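Local coordinates for protein AGR_C_1268p (Agrobacterium tumefaciens str. C58, PDB 2GHS) that probably acts as a metal-dependent gluconolactonase-like enzyme of the SMP-30/regucalcin family, binding one divalent cation per subunit, at residues Glu52-Asp57 against Arg285-Ser290. Sequence-based numbering, arbitrary orientation.
Sequences EGPTFD and RLLVTS. With EDO (1,2-ethanediol), chain D.
Two neighbouring blades of the beta-propeller face each other beside the predicted metal site, where the pyrrolidine ring of P54 settles onto L287 and T289. P54 CB lies 3.6 Å from L287 CD2, the two side chains crossing at a slant. L287 CG stands anti to the backbone N (chi1 176°), which carries CD2 across to the proline. T289 reaches toward the CD–CG side of the same ring: its OG1 is 3.9 Å from P54 CD, and its methyl CG2 is 4.1 Å from P54 CG. Although OG1 sits against carbon here, it is not left wanting, because T274 OG1 and C275 O of the adjoining strand 273-279 hydrogen-bond to it. At the inner end, E52 CA comes 4.1 Å from T289 OG1; its CB points away from strand 285-290, and the carboxylate reaches on toward the metal site. The side chain of E52 bends at chi2 (-68°) and folds back, letting G53 N donate to the anti lone pair of E52 OE1 at 2.9 Å; that bond helps fix the carboxylate's rotation. E52 OE2 accepts from O2 of a 1,2-ethanediol, also at 2.9 Å, and the diol is further hydrogen-bonded to R135, N137 and N182. E52 lies close to N182 and D233, with which it is predicted to bind the divalent cation. Side chains packed between adjacent blades are characteristic of beta-propellers; an inner-strand acid at the central metal pocket is consistent with SMP-30/gluconolactonase enzymes.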
loop_
_atom_site.group_PDB
_atom_site.type_symbol
_atom_site.label_atom_id
_atom_site.label_comp_id
_atom_site.label_asym_id
_atom_site.label_seq_id
_atom_site.Cartn_x
_atom_site.Cartn_y
_atom_site.Cartn_z
ATOM N N GLU A 52 1.814 6.762 -2.470
ATOM C CA GLU A 52 1.807 5.441 -1.821
ATOM C C GLU A 52 0.751 5.287 -0.743
ATOM O O GLU A 52 0.123 6.269 -0.304
ATOM C CB GLU A 52 3.183 5.141 -1.168
ATOM C CG GLU A 52 4.150 4.215 -1.941
ATOM C CD GLU A 52 3.702 2.721 -2.050
ATOM O OE1 GLU A 52 2.549 2.397 -1.616
ATOM O OE2 GLU A 52 4.526 1.899 -2.586
ATOM N N GLY A 53 0.534 4.037 -0.317
ATOM C CA GLY A 53 -0.336 3.804 0.807
ATOM C C GLY A 53 -1.815 4.193 0.695
ATOM O O GLY A 53 -2.407 4.591 1.702
ATOM N N PRO A 54 -2.421 4.063 -0.495
ATOM C CA PRO A 54 -3.820 4.506 -0.598
ATOM C C PRO A 54 -4.776 3.639 0.182
ATOM O O PRO A 54 -4.540 2.410 0.307
ATOM C CB PRO A 54 -4.149 4.319 -2.100
ATOM C CG PRO A 54 -3.199 3.308 -2.556
ATOM C CD PRO A 54 -1.930 3.520 -1.759
ATOM N N THR A 55 -5.859 4.230 0.689
ATOM C CA THR A 55 -6.900 3.461 1.365
ATOM C C THR A 55 -8.204 4.253 1.281
ATOM O O THR A 55 -8.199 5.425 0.865
ATOM C CB THR A 55 -6.470 3.123 2.841
ATOM O OG1 THR A 55 -7.420 2.234 3.442
ATOM C CG2 THR A 55 -6.344 4.357 3.681
ATOM N N PHE A 56 -9.330 3.611 1.571
ATOM C CA PHE A 56 -10.618 4.245 1.380
ATOM C C PHE A 56 -11.398 4.136 2.693
ATOM O O PHE A 56 -11.389 3.077 3.353
ATOM C CB PHE A 56 -11.420 3.517 0.300
ATOM C CG PHE A 56 -12.722 4.194 -0.076
ATOM C CD1 PHE A 56 -12.752 5.432 -0.701
ATOM C CD2 PHE A 56 -13.898 3.539 0.138
ATOM C CE1 PHE A 56 -13.964 6.005 -1.033
ATOM C CE2 PHE A 56 -15.095 4.104 -0.226
ATOM C CZ PHE A 56 -15.118 5.323 -0.802
ATOM N N ASP A 57 -12.041 5.240 3.054
ATOM C CA ASP A 57 -13.022 5.306 4.170
ATOM C C ASP A 57 -14.448 5.320 3.638
ATOM O O ASP A 57 -14.922 6.355 3.177
ATOM C CB ASP A 57 -12.748 6.565 5.027
ATOM C CG ASP A 57 -13.619 6.647 6.285
ATOM O OD1 ASP A 57 -14.634 5.915 6.390
ATOM O OD2 ASP A 57 -13.279 7.462 7.190
ATOM N N ARG A 285 -14.371 -0.569 -7.319
ATOM C CA ARG A 285 -13.472 0.134 -8.222
ATOM C C ARG A 285 -12.053 0.081 -7.702
ATOM O O ARG A 285 -11.827 -0.135 -6.492
ATOM C CB ARG A 285 -13.882 1.607 -8.368
ATOM C CG ARG A 285 -15.332 1.819 -8.645
ATOM C CD ARG A 285 -15.713 1.349 -10.024
ATOM N NE ARG A 285 -17.139 1.595 -10.235
ATOM C CZ ARG A 285 -18.102 0.679 -10.211
ATOM N NH1 ARG A 285 -17.856 -0.634 -10.060
ATOM N NH2 ARG A 285 -19.335 1.086 -10.393
ATOM N N LEU A 286 -11.086 0.274 -8.601
ATOM C CA LEU A 286 -9.698 0.156 -8.207
ATOM C C LEU A 286 -8.945 1.448 -8.481
ATOM O O LEU A 286 -8.819 1.862 -9.629
ATOM C CB LEU A 286 -9.028 -1.041 -8.886
ATOM C CG LEU A 286 -7.777 -1.537 -8.164
ATOM C CD1 LEU A 286 -8.113 -2.280 -6.858
ATOM C CD2 LEU A 286 -6.905 -2.383 -9.068
ATOM N N LEU A 287 -8.512 2.083 -7.402
ATOM C CA LEU A 287 -7.592 3.246 -7.448
ATOM C C LEU A 287 -6.147 2.767 -7.538
ATOM O O LEU A 287 -5.826 1.736 -6.931
ATOM C CB LEU A 287 -7.829 4.106 -6.181
ATOM C CG LEU A 287 -6.949 5.338 -5.917
ATOM C CD1 LEU A 287 -7.697 6.276 -5.005
ATOM C CD2 LEU A 287 -5.626 4.962 -5.276
ATOM N N VAL A 288 -5.279 3.500 -8.255
ATOM C CA VAL A 288 -3.871 3.124 -8.448
ATOM C C VAL A 288 -3.031 4.386 -8.345
ATOM O O VAL A 288 -3.282 5.345 -9.073
ATOM C CB VAL A 288 -3.646 2.488 -9.840
ATOM C CG1 VAL A 288 -2.247 2.041 -9.970
ATOM C CG2 VAL A 288 -4.640 1.336 -10.076
ATOM N N THR A 289 -2.107 4.419 -7.385
ATOM C CA THR A 289 -1.124 5.474 -7.246
ATOM C C THR A 289 0.107 5.196 -8.087
ATOM O O THR A 289 0.420 4.050 -8.468
ATOM C CB THR A 289 -0.688 5.682 -5.783
ATOM O OG1 THR A 289 -0.351 4.431 -5.182
ATOM C CG2 THR A 289 -1.832 6.281 -4.983
ATOM N N SER A 290 0.841 6.269 -8.316
ATOM C CA SER A 290 2.101 6.191 -9.050
ATOM C C SER A 290 3.111 7.249 -8.554
ATOM O O SER A 290 2.836 8.029 -7.644
ATOM C CB SER A 290 1.882 6.315 -10.566
ATOM O OG SER A 290 1.461 7.618 -10.942
HETATM C C1 EDO D . 9.423 2.160 -2.347
HETATM O O1 EDO D . 8.837 3.218 -1.582
HETATM C C2 EDO D . 8.295 1.533 -3.178
HETATM O O2 EDO D . 7.271 0.967 -2.327
#